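Local coordinates for DNA repair protein RAD7 (Saccharomyces cerevisiae, PDB 5ZB2) that binds Elc1 and promotes global genome nucleotide excision repair of nontranscribing DNA, here through its C-terminal part, which contains leucine-rich repeats, at residues A[87-92]-A[112-117]; A[82-87]-A[105-110]; A[222-227]-A[247-252]. All blocks are in the same frame, centred on the assembly; numbering follows the deposited sequence.

Contact 1 (A[87-92]-A[112-117]); sequences ISFDGY and QLNHES. With 9FO (3,6,9,12,15,18,21,24,27,30,33,36,39,42,45,48,51,54,57-nonadecaoxanonapentacontane-1,59-diol), chain K.
The carboxylate of Glu116 lies at the edge of the Phe89 ring and nearly coplanar with it, 9° between the planes, with Glu116 OE2 3.7 Å from Phe89 CE2. That OE2 is also salt-bridged to Lys93, which takes Asp90 OD1 as well and so probably offsets the like charges of the two acids. Phe89 CG stands between the backbone N and the carbonyl carbon (chi1 74°), which sets this ring atom 3.7 Å from Asn114 ND2, the amide plane tilted 48° from the ring. Ser117 OG is 3.1 Å from Phe89 O. Asn114 OD1 accepts from Ser117 N (2.8 Å) and N-caps helix 115-124, while Ser88 OG, also bonded to Asp65, caps helix 89-98 through Gly91 N. Two loop-to-helix junctions, successive in the chain, thus lie side by side, as in a leucine-rich-repeat solenoid. Deeper in, the Tyr92 ring is sandwiched, with Ile87 CG2 over the centre of one face and Leu113 CB, 4.0 Å from Tyr92 CE2, nearer the rim of the other. One water ties Tyr92 OH to Ile87 O and Gln112 N; a second joins Gln112 OE1 to Phe89 N, and Gln112 NE2 bonds Ser85 O. Asp90 faces the bound polyether, its CG 3.4 Å from 9FO CBF, and its OD2 salt-bridges Lys93 of a second copy of the protein.

Contact 2 (A[82-87]-A[105-110]); sequences SDCSKI and LSLQMC. With GOL (glycerol), chain D.
Cys84 N donates to Gln108 O across the contact (2.9 Å, N-H...O angle 157°), the one well-formed hydrogen bond that ties the loop 82-87 directly to the end of strand 104-108. The same carbonyl oxygen is approached by Asp83 CA in a CA-H...O contact of 3.3 Å. One residue on, the Ser85 amide comes near Met109 O, but at a poor angle, and it is instead Asp83 OD1 that receives Ser85 N (2.9 Å), nearly in line with its own C-O bond. This is an Asx turn, and it overlaps a type I turn from Cys84 to Ile87. A glycerol, probably from the crystallisation liquor, hydrogen-bonds Ser85 OG through its O2, which also donates weakly to Met109 O.

Sulfur and apolar contacts fill the two flanks. On the outer one, Met109 SD rests 3.7 Å from Asp83 CG, and the thioether bends at its last torsion (chi3 67°), which carries CE to 3.7 Å from Ser85 OG. On the buried flank, Cys84 SG packs 4.0 Å from Leu107 CD2, with Cys84 CB close to Cys110 CB; Tyr92 of helix 89-98 touches all three of these residues.

An alanine in place of Asp83 would probably leave the Ser85 amide without its acceptor and the Met109 sulfur without the carboxylate it rests on, so that the turn could shift. The contact lies in the parallel strand-and-loop layer of a leucine-rich-repeat solenoid. Its chemistry implies a join that is divided in two: a carboxylate, a hydroxyl and the thioether of exposed Met109 on one side, cysteines and leucine on the other, with one direct backbone hydrogen bond joining the two segments.

Contact 3 (A[222-227]-A[247-252]); sequences VNDEII and IDLTDS
Asp224 grips Thr250 with both carboxylate oxygens, and this pair forms the tight part of the contact. Thr250 N donates to Asp224 OD1 (2.9 Å, 167°) on its syn lone pair, the side of the other oxygen, while Thr250 OG1 donates to Asp224 OD2 at 2.8 Å from above the carboxylate plane. Asp224 CG lies anti to the carbonyl carbon (chi1 -65°), which brings this carboxylate carbon across to Thr250, and the two side chains meet at about a right angle. Thr250 OG1 is used a second time, accepting from Ser252 N as the N-cap of helix 251-261. Next to this grip, Leu249 CD2 rests against the backbone at the start of helix 224-234, 3.5 Å from Asn223 C, and 3.8 Å from Ile227 CG1, whose side chain crosses it at about a right angle. Leu243 of strand 240-244 touches both Ile227 and Leu249.

Around Asp248 the fit is looser and water takes over. One water accepts from Asp248 N and donates to Val222 O; another accepts from Asp224 N and lies 2.8 Å from Asp248 OD2, to which it probably donates. The Asp248 carboxylate touches the other segment through OD2, 3.6 Å from Asn223 CB. The Asp224 and Asp248 carboxylates do not meet, Asp224 OD2 lying 5.7 Å from Asp248 OD2.

Asn223 OD1 accepts from Ile226 N, so each helix begins with its own side-chain cap. Such successive helix starts, with Leu249 packed on Leu243 of strand 240-244, fit the repeating strand-loop-helix units of a leucine-rich-repeat solenoid.

In the fold
From the N terminus the chain runs through helices 8-41 and 50-59 into strand 78-81, and the loop after it opens contact 2. Contact 1 opens immediately afterwards, sharing Ile87, and then strand 104-108 closes contact 2 before the start of helix 115-124 closes contact 1. The two therefore cross: contact 2 ties the loop after strand 78-81 to the end of strand 104-108, contact 1 the starts of helices 89-98 and 115-124. They touch, their centres about 10 Å apart. Contact 3 follows in series, its centre about 38 Å from that of contact 1, and ties the starts of helices 224-234 and 251-261, with strand 240-244 between them in sequence, further along the solenoid.

Contact 1 (A[87-92]-A[112-117])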
loop_
_atom_site.group_PDB
_atom_site.type_symbol
_atom_site.label_atom_id
_atom_site.label_comp_id
_atom_site.label_asym_id
_atom_site.label_seq_id
_atom_site.Cartn_x
_atom_site.Cartn_y
_atom_site.Cartn_z
ATOM N N ILE A 87 -0.200 5.786 -12.413
ATOM C CA ILE A 87 0.286 4.793 -11.456
ATOM C C ILE A 87 0.376 5.433 -10.077
ATOM O O ILE A 87 1.030 6.466 -9.901
ATOM C CB ILE A 87 1.649 4.233 -11.898
ATOM C CG1 ILE A 87 1.495 3.439 -13.200
ATOM C CG2 ILE A 87 2.278 3.361 -10.793
ATOM C CD1 ILE A 87 2.819 3.058 -13.849
ATOM N N SER A 88 -0.263 4.808 -9.091
ATOM C CA SER A 88 -0.298 5.359 -7.745
ATOM C C SER A 88 0.976 5.002 -6.988
ATOM O O SER A 88 1.810 4.219 -7.448
ATOM C CB SER A 88 -1.511 4.837 -6.977
ATOM O OG SER A 88 -1.302 3.496 -6.572
ATOM N N PHE A 89 1.117 5.582 -5.793
ATOM C CA PHE A 89 2.274 5.262 -4.962
ATOM C C PHE A 89 2.293 3.786 -4.595
ATOM O O PHE A 89 3.372 3.195 -4.462
ATOM C CB PHE A 89 2.288 6.137 -3.706
ATOM C CG PHE A 89 1.264 5.752 -2.675
ATOM C CD1 PHE A 89 -0.065 6.101 -2.833
ATOM C CD2 PHE A 89 1.639 5.059 -1.534
ATOM C CE1 PHE A 89 -1.007 5.754 -1.879
ATOM C CE2 PHE A 89 0.701 4.709 -0.577
ATOM C CZ PHE A 89 -0.623 5.057 -0.752
ATOM N N ASP A 90 1.116 3.168 -4.442
ATOM C CA ASP A 90 1.064 1.732 -4.187
ATOM C C ASP A 90 1.474 0.941 -5.423
ATOM O O ASP A 90 2.100 -0.119 -5.310
ATOM C CB ASP A 90 -0.338 1.321 -3.729
ATOM C CG ASP A 90 -0.572 1.575 -2.249
ATOM O OD1 ASP A 90 0.416 1.684 -1.493
ATOM O OD2 ASP A 90 -1.751 1.647 -1.837
ATOM N N GLY A 91 1.124 1.432 -6.613
ATOM C CA GLY A 91 1.587 0.785 -7.831
ATOM C C GLY A 91 3.098 0.684 -7.893
ATOM O O GLY A 91 3.652 -0.366 -8.228
ATOM N N TYR A 92 3.789 1.777 -7.558
ATOM C CA TYR A 92 5.248 1.761 -7.567
ATOM C C TYR A 92 5.793 0.789 -6.531
ATOM O O TYR A 92 6.784 0.090 -6.783
ATOM C CB TYR A 92 5.785 3.168 -7.315
ATOM C CG TYR A 92 5.481 4.155 -8.419
ATOM C CD1 TYR A 92 6.089 4.042 -9.665
ATOM C CD2 TYR A 92 4.601 5.208 -8.215
ATOM C CE1 TYR A 92 5.819 4.942 -10.678
ATOM C CE2 TYR A 92 4.326 6.115 -9.224
ATOM C CZ TYR A 92 4.940 5.977 -10.449
ATOM O OH TYR A 92 4.670 6.874 -11.453
ATOM N N GLN A 112 2.942 10.773 -9.229
ATOM C CA GLN A 112 2.469 10.255 -7.948
ATOM C C GLN A 112 3.555 9.548 -7.147
ATOM O O GLN A 112 3.301 9.143 -6.008
ATOM C CB GLN A 112 1.290 9.299 -8.167
ATOM C CG GLN A 112 0.136 9.934 -8.929
ATOM C CD GLN A 112 -1.114 9.081 -8.924
ATOM O OE1 GLN A 112 -1.537 8.586 -7.878
ATOM N NE2 GLN A 112 -1.718 8.908 -10.098
ATOM N N LEU A 113 4.753 9.395 -7.703
ATOM C CA LEU A 113 5.853 8.801 -6.956
ATOM C C LEU A 113 6.170 9.661 -5.738
ATOM O O LEU A 113 6.499 10.842 -5.874
ATOM C CB LEU A 113 7.078 8.667 -7.861
ATOM C CG LEU A 113 8.213 7.772 -7.357
ATOM C CD1 LEU A 113 9.054 7.278 -8.521
ATOM C CD2 LEU A 113 9.101 8.498 -6.367
ATOM N N ASN A 114 6.065 9.075 -4.547
ATOM C CA ASN A 114 6.266 9.810 -3.304
ATOM C C ASN A 114 7.430 9.213 -2.516
ATOM O O ASN A 114 8.124 8.296 -2.968
ATOM C CB ASN A 114 4.980 9.840 -2.467
ATOM C CG ASN A 114 4.591 8.474 -1.900
ATOM O OD1 ASN A 114 5.306 7.478 -2.051
ATOM N ND2 ASN A 114 3.446 8.433 -1.225
ATOM N N HIS A 115 7.633 9.767 -1.321
ATOM C CA HIS A 115 8.727 9.359 -0.447
ATOM C C HIS A 115 8.785 7.841 -0.300
ATOM O O HIS A 115 9.811 7.211 -0.578
ATOM C CB HIS A 115 8.552 10.040 0.915
ATOM C CG HIS A 115 9.588 9.668 1.931
ATOM N ND1 HIS A 115 10.706 10.438 2.173
ATOM C CD2 HIS A 115 9.658 8.624 2.791
ATOM C CE1 HIS A 115 11.426 9.879 3.130
ATOM N NE2 HIS A 115 10.813 8.776 3.521
ATOM N N GLU A 116 7.678 7.236 0.134
ATOM C CA GLU A 116 7.663 5.794 0.354
ATOM C C GLU A 116 7.922 5.034 -0.942
ATOM O O GLU A 116 8.640 4.029 -0.945
ATOM C CB GLU A 116 6.327 5.381 0.974
ATOM C CG GLU A 116 6.173 3.890 1.213
ATOM C CD GLU A 116 4.844 3.543 1.866
ATOM O OE1 GLU A 116 4.860 2.796 2.863
ATOM O OE2 GLU A 116 3.789 4.019 1.387
ATOM N N SER A 117 7.347 5.499 -2.054
ATOM C CA SER A 117 7.564 4.831 -3.335
ATOM C C SER A 117 9.039 4.844 -3.716
ATOM O O SER A 117 9.580 3.829 -4.171
ATOM C CB SER A 117 6.732 5.502 -4.430
ATOM O OG SER A 117 5.359 5.505 -4.102
HETATM O OAA 9FO K . 6.763 -6.597 7.117
HETATM C CAB 9FO K . 6.308 -7.141 5.910
HETATM C CAC 9FO K . 5.056 -7.978 6.166
HETATM O OAD 9FO K . 4.845 -8.866 5.106
HETATM C CAE 9FO K . 4.319 -8.288 3.947
HETATM C CAF 9FO K . 4.512 -9.248 2.774
HETATM O OAG 9FO K . 4.617 -8.519 1.586
HETATM C CAH 9FO K . 5.877 -7.949 1.372
HETATM C CAI 9FO K . 5.684 -6.551 0.801
HETATM O OAJ 9FO K . 5.481 -5.670 1.866
HETATM C CAK 9FO K . 4.534 -4.670 1.622
HETATM C CAL 9FO K . 4.144 -4.016 2.943
HETATM O OAM 9FO K . 2.753 -3.868 3.002
HETATM C CAN 9FO K . 2.213 -4.085 4.272
HETATM C CAO 9FO K . 2.109 -5.582 4.521
HETATM O OAP 9FO K . 0.772 -5.929 4.747
HETATM C CAQ 9FO K . 0.547 -7.307 4.771
HETATM C CAR 9FO K . 0.497 -7.826 3.341
HETATM O OAS 9FO K . -0.064 -9.104 3.310
HETATM C CAT 9FO K . 0.487 -9.942 2.333
HETATM C CAU 9FO K . 0.207 -9.414 0.926
HETATM O OAV 9FO K . 1.418 -9.231 0.253
HETATM C CAW 9FO K . 1.295 -8.602 -0.990
HETATM C CAX 9FO K . 2.685 -8.372 -1.579
HETATM O OAY 9FO K . 3.085 -7.045 -1.380
HETATM C CAZ 9FO K . 2.501 -6.115 -2.249
HETATM C CBA 9FO K . 3.216 -4.774 -2.106
HETATM O OBB 9FO K . 2.305 -3.759 -1.799
HETATM C CBC 9FO K . 2.150 -3.477 -0.437
HETATM C CBD 9FO K . 1.320 -2.205 -0.299
HETATM O OBE 9FO K . -0.032 -2.530 -0.414
HETATM C CBF 9FO K . -0.741 -1.639 -1.221
HETATM C CBG 9FO K . -2.217 -2.017 -1.215
HETATM O OBH 9FO K . -2.350 -3.346 -0.784
HETATM C CBI 9FO K . -3.491 -4.007 -1.260
HETATM C CBJ 9FO K . -3.264 -5.516 -1.235
HETATM O OBK 9FO K . -3.791 -6.071 -2.411
HETATM C CBL 9FO K . -2.993 -7.045 -3.027
HETATM C CBM 9FO K . -3.361 -7.129 -4.504
HETATM O OBN 9FO K . -2.417 -7.909 -5.179
HETATM C CBO 9FO K . -1.365 -7.189 -5.755
HETATM C CBP 9FO K . -1.799 -6.581 -7.090
HETATM O OBQ 9FO K . -1.031 -5.431 -7.307
HETATM C CBR 9FO K . -1.608 -4.438 -8.106
HETATM C CBS 9FO K . -0.972 -3.113 -7.699
HETATM O OBT 9FO K . -1.978 -2.154 -7.541
HETATM C CBU 9FO K . -1.709 -1.185 -6.568
HETATM C CBV 9FO K . -3.025 -0.559 -6.126
HETATM O OBW 9FO K . -3.567 -1.341 -5.103
HETATM C CBX 9FO K . -4.810 -0.894 -4.641
HETATM C CBY 9FO K . -5.489 -2.002 -3.839
HETATM O OBZ 9FO K . -5.378 -3.224 -4.513
HETATM C CCA 9FO K . -6.598 -3.897 -4.663
HETATM C CCB 9FO K . -6.332 -5.345 -5.066
HETATM O OCC 9FO K . -6.242 -5.505 -6.454
HETATM C CCD 9FO K . -5.192 -4.841 -7.098
HETATM C CCE 9FO K . -5.733 -3.509 -7.614
HETATM O OCF 9FO K . -5.411 -3.326 -8.963
HETATM C CCG 9FO K . -5.527 -2.002 -9.407
HETATM C CCH 9FO K . -6.858 -1.388 -8.968
HETATM O OCI 9FO K . -7.185 -0.318 -9.809
HETATM O O HOH W 1 2.680 8.536 -11.006
HETATM O O HOH W 2 -0.606 7.957 -5.375
#

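Contact 2 (A[82-87]-A[105-110])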
loop_
_atom_site.group_PDB
_atom_site.type_symbol
_atom_site.label_atom_id
_atom_site.label_comp_id
_atom_site.label_asym_id
_atom_site.label_seq_id
_atom_site.Cartn_x
_atom_site.Cartn_y
_atom_site.Cartn_z
ATOM N N SER A 82 6.710 5.011 -20.373
ATOM C CA SER A 82 6.741 6.333 -20.989
ATOM C C SER A 82 5.741 7.306 -20.372
ATOM O O SER A 82 5.932 8.521 -20.490
ATOM C CB SER A 82 6.480 6.216 -22.494
ATOM O OG SER A 82 7.521 5.494 -23.130
ATOM N N ASP A 83 4.687 6.814 -19.723
ATOM C CA ASP A 83 3.725 7.700 -19.060
ATOM C C ASP A 83 3.161 6.956 -17.854
ATOM O O ASP A 83 2.270 6.118 -18.010
ATOM C CB ASP A 83 2.617 8.128 -20.014
ATOM C CG ASP A 83 1.632 9.099 -19.372
ATOM O OD1 ASP A 83 1.560 9.155 -18.126
ATOM O OD2 ASP A 83 0.922 9.804 -20.117
ATOM N N CYS A 84 3.676 7.281 -16.664
ATOM C CA CYS A 84 3.252 6.681 -15.404
ATOM C C CYS A 84 2.233 7.525 -14.657
ATOM O O CYS A 84 1.974 7.254 -13.481
ATOM C CB CYS A 84 4.451 6.472 -14.478
ATOM S SG CYS A 84 5.845 5.641 -15.191
ATOM N N SER A 85 1.679 8.559 -15.294
ATOM C CA SER A 85 0.874 9.540 -14.569
ATOM C C SER A 85 -0.190 8.879 -13.701
ATOM O O SER A 85 -0.458 9.333 -12.584
ATOM C CB SER A 85 0.229 10.516 -15.554
ATOM O OG SER A 85 1.200 11.373 -16.117
ATOM N N LYS A 86 -0.803 7.802 -14.193
ATOM C CA LYS A 86 -1.920 7.166 -13.505
ATOM C C LYS A 86 -1.493 6.082 -12.518
ATOM O O LYS A 86 -2.356 5.509 -11.844
ATOM C CB LYS A 86 -2.890 6.572 -14.532
ATOM C CG LYS A 86 -3.539 7.615 -15.430
ATOM C CD LYS A 86 -4.502 6.982 -16.423
ATOM C CE LYS A 86 -5.196 8.034 -17.274
ATOM N NZ LYS A 86 -6.209 7.437 -18.187
ATOM N N ILE A 87 -0.200 5.786 -12.413
ATOM C CA ILE A 87 0.286 4.793 -11.456
ATOM C C ILE A 87 0.376 5.433 -10.077
ATOM O O ILE A 87 1.030 6.466 -9.901
ATOM C CB ILE A 87 1.649 4.233 -11.898
ATOM C CG1 ILE A 87 1.495 3.439 -13.200
ATOM C CG2 ILE A 87 2.278 3.361 -10.793
ATOM C CD1 ILE A 87 2.819 3.058 -13.849
ATOM N N LEU A 105 15.586 1.141 -14.714
ATOM C CA LEU A 105 14.180 1.511 -14.631
ATOM C C LEU A 105 14.022 2.965 -15.038
ATOM O O LEU A 105 14.742 3.837 -14.542
ATOM C CB LEU A 105 13.633 1.293 -13.215
ATOM C CG LEU A 105 12.147 1.601 -13.009
ATOM C CD1 LEU A 105 11.273 0.662 -13.826
ATOM C CD2 LEU A 105 11.804 1.504 -11.537
ATOM N N SER A 106 13.084 3.219 -15.945
ATOM C CA SER A 106 12.770 4.567 -16.393
ATOM C C SER A 106 11.294 4.823 -16.138
ATOM O O SER A 106 10.438 4.125 -16.693
ATOM C CB SER A 106 13.105 4.748 -17.873
ATOM O OG SER A 106 12.728 6.041 -18.312
ATOM N N LEU A 107 11.003 5.823 -15.307
ATOM C CA LEU A 107 9.637 6.202 -14.941
ATOM C C LEU A 107 9.406 7.627 -15.432
ATOM O O LEU A 107 9.838 8.592 -14.793
ATOM C CB LEU A 107 9.424 6.090 -13.429
ATOM C CG LEU A 107 9.724 4.724 -12.807
ATOM C CD1 LEU A 107 9.551 4.744 -11.288
ATOM C CD2 LEU A 107 8.845 3.646 -13.426
ATOM N N GLN A 108 8.728 7.758 -16.566
ATOM C CA GLN A 108 8.486 9.054 -17.189
ATOM C C GLN A 108 7.075 9.521 -16.851
ATOM O O GLN A 108 6.114 8.753 -16.965
ATOM C CB GLN A 108 8.676 8.968 -18.705
ATOM C CG GLN A 108 10.029 8.398 -19.143
ATOM C CD GLN A 108 11.198 9.306 -18.791
ATOM O OE1 GLN A 108 11.246 10.468 -19.194
ATOM N NE2 GLN A 108 12.150 8.773 -18.036
ATOM N N MET A 109 6.956 10.780 -16.427
ATOM C CA MET A 109 5.680 11.340 -15.987
ATOM C C MET A 109 5.169 10.591 -14.755
ATOM O O MET A 109 4.045 10.082 -14.726
ATOM C CB MET A 109 4.650 11.318 -17.120
ATOM C CG MET A 109 5.141 11.962 -18.416
ATOM S SD MET A 109 3.915 11.956 -19.744
ATOM C CE MET A 109 2.679 13.065 -19.066
ATOM N N CYS A 110 6.016 10.532 -13.729
ATOM C CA CYS A 110 5.730 9.779 -12.504
ATOM C C CYS A 110 5.288 10.719 -11.380
ATOM O O CYS A 110 5.859 10.757 -10.292
ATOM C CB CYS A 110 6.955 8.962 -12.097
ATOM S SG CYS A 110 8.495 9.932 -11.870
HETATM C C1 GOL D . 4.217 14.741 -14.778
HETATM O O1 GOL D . 4.568 15.183 -16.067
HETATM C C2 GOL D . 2.892 13.999 -14.876
HETATM O O2 GOL D . 3.047 12.689 -14.380
HETATM C C3 GOL D . 1.840 14.723 -14.050
HETATM O O3 GOL D . 0.714 13.894 -13.916
#

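Contact 3 (A[222-227]-A[247-252])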
loop_
_atom_site.group_PDB
_atom_site.type_symbol
_atom_site.label_atom_id
_atom_site.label_comp_id
_atom_site.label_asym_id
_atom_site.label_seq_id
_atom_site.Cartn_x
_atom_site.Cartn_y
_atom_site.Cartn_z
ATOM N N VAL A 222 25.602 27.485 -17.009
ATOM C CA VAL A 222 26.217 26.462 -17.857
ATOM C C VAL A 222 27.048 27.212 -18.891
ATOM O O VAL A 222 26.574 27.506 -19.992
ATOM C CB VAL A 222 25.178 25.554 -18.522
ATOM C CG1 VAL A 222 25.852 24.567 -19.480
ATOM C CG2 VAL A 222 24.358 24.813 -17.471
ATOM N N ASN A 223 28.293 27.535 -18.548
ATOM C CA ASN A 223 29.137 28.371 -19.390
ATOM C C ASN A 223 30.260 27.547 -20.009
ATOM O O ASN A 223 30.478 26.383 -19.663
ATOM C CB ASN A 223 29.708 29.551 -18.589
ATOM C CG ASN A 223 30.476 29.112 -17.358
ATOM O OD1 ASN A 223 31.104 28.054 -17.340
ATOM N ND2 ASN A 223 30.431 29.930 -16.319
ATOM N N ASP A 224 30.972 28.180 -20.947
ATOM C CA ASP A 224 32.049 27.506 -21.663
ATOM C C ASP A 224 33.043 26.877 -20.701
ATOM O O ASP A 224 33.438 25.717 -20.866
ATOM C CB ASP A 224 32.763 28.495 -22.586
ATOM C CG ASP A 224 31.872 29.016 -23.686
ATOM O OD1 ASP A 224 31.167 28.200 -24.317
ATOM O OD2 ASP A 224 31.877 30.241 -23.922
ATOM N N GLU A 225 33.460 27.635 -19.684
ATOM C CA GLU A 225 34.494 27.157 -18.771
ATOM C C GLU A 225 34.097 25.836 -18.120
ATOM O O GLU A 225 34.923 24.922 -18.002
ATOM C CB GLU A 225 34.776 28.217 -17.705
ATOM C CG GLU A 225 36.055 27.981 -16.916
ATOM C CD GLU A 225 36.319 29.062 -15.882
ATOM O OE1 GLU A 225 36.711 28.715 -14.748
ATOM O OE2 GLU A 225 36.133 30.256 -16.202
ATOM N N ILE A 226 32.838 25.716 -17.694
ATOM C CA ILE A 226 32.395 24.496 -17.022
ATOM C C ILE A 226 32.394 23.319 -17.991
ATOM O O ILE A 226 32.824 22.213 -17.644
ATOM C CB ILE A 226 31.007 24.714 -16.389
ATOM C CG1 ILE A 226 31.110 25.725 -15.242
ATOM C CG2 ILE A 226 30.422 23.392 -15.890
ATOM C CD1 ILE A 226 29.781 26.169 -14.676
ATOM N N ILE A 227 31.902 23.530 -19.214
ATOM C CA ILE A 227 31.806 22.426 -20.164
ATOM C C ILE A 227 33.187 21.998 -20.641
ATOM O O ILE A 227 33.421 20.809 -20.890
ATOM C CB ILE A 227 30.903 22.821 -21.347
ATOM C CG1 ILE A 227 29.488 23.145 -20.852
ATOM C CG2 ILE A 227 30.880 21.716 -22.408
ATOM C CD1 ILE A 227 28.803 22.015 -20.083
ATOM N N ILE A 247 22.166 28.345 -23.989
ATOM C CA ILE A 247 22.403 29.485 -24.839
ATOM C C ILE A 247 23.625 30.318 -24.561
ATOM O O ILE A 247 24.031 31.103 -25.357
ATOM C CB ILE A 247 21.144 30.369 -24.959
ATOM C CG1 ILE A 247 20.918 31.207 -23.713
ATOM C CG2 ILE A 247 19.938 29.516 -25.247
ATOM C CD1 ILE A 247 19.964 32.349 -23.891
ATOM N N ASP A 248 24.222 30.115 -23.425
ATOM C CA ASP A 248 25.422 30.855 -23.058
ATOM C C ASP A 248 26.694 30.277 -23.671
ATOM O O ASP A 248 27.741 30.932 -23.615
ATOM C CB ASP A 248 25.559 30.888 -21.533
ATOM C CG ASP A 248 26.439 32.020 -21.048
ATOM O OD1 ASP A 248 26.015 33.192 -21.168
ATOM O OD2 ASP A 248 27.542 31.739 -20.531
ATOM N N LEU A 249 26.636 29.077 -24.248
ATOM C CA LEU A 249 27.819 28.443 -24.810
ATOM C C LEU A 249 28.184 29.064 -26.156
ATOM O O LEU A 249 27.317 29.483 -26.927
ATOM C CB LEU A 249 27.588 26.940 -24.974
ATOM C CG LEU A 249 27.294 26.173 -23.683
ATOM C CD1 LEU A 249 27.047 24.702 -23.973
ATOM C CD2 LEU A 249 28.423 26.335 -22.679
ATOM N N THR A 250 29.489 29.117 -26.433
ATOM C CA THR A 250 30.015 29.760 -27.632
ATOM C C THR A 250 31.019 28.840 -28.317
ATOM O O THR A 250 31.282 27.719 -27.871
ATOM C CB THR A 250 30.686 31.098 -27.297
ATOM O OG1 THR A 250 31.921 30.848 -26.618
ATOM C CG2 THR A 250 29.786 31.951 -26.411
ATOM N N ASP A 251 31.602 29.339 -29.410
ATOM C CA ASP A 251 32.618 28.572 -30.125
ATOM C C ASP A 251 33.760 28.155 -29.206
ATOM O O ASP A 251 34.443 27.159 -29.479
ATOM C CB ASP A 251 33.164 29.389 -31.299
ATOM C CG ASP A 251 32.207 29.434 -32.479
ATOM O OD1 ASP A 251 31.188 28.702 -32.462
ATOM O OD2 ASP A 251 32.487 30.192 -33.437
ATOM N N SER A 252 33.981 28.897 -28.118
ATOM C CA SER A 252 35.037 28.539 -27.176
ATOM C C SER A 252 34.869 27.105 -26.691
ATOM O O SER A 252 35.839 26.341 -26.615
ATOM C CB SER A 252 35.033 29.511 -25.996
ATOM O OG SER A 252 35.945 29.087 -25.004
HETATM O O HOH W 3 24.150 28.165 -21.222
HETATM O O HOH W 4 29.824 30.786 -21.778
#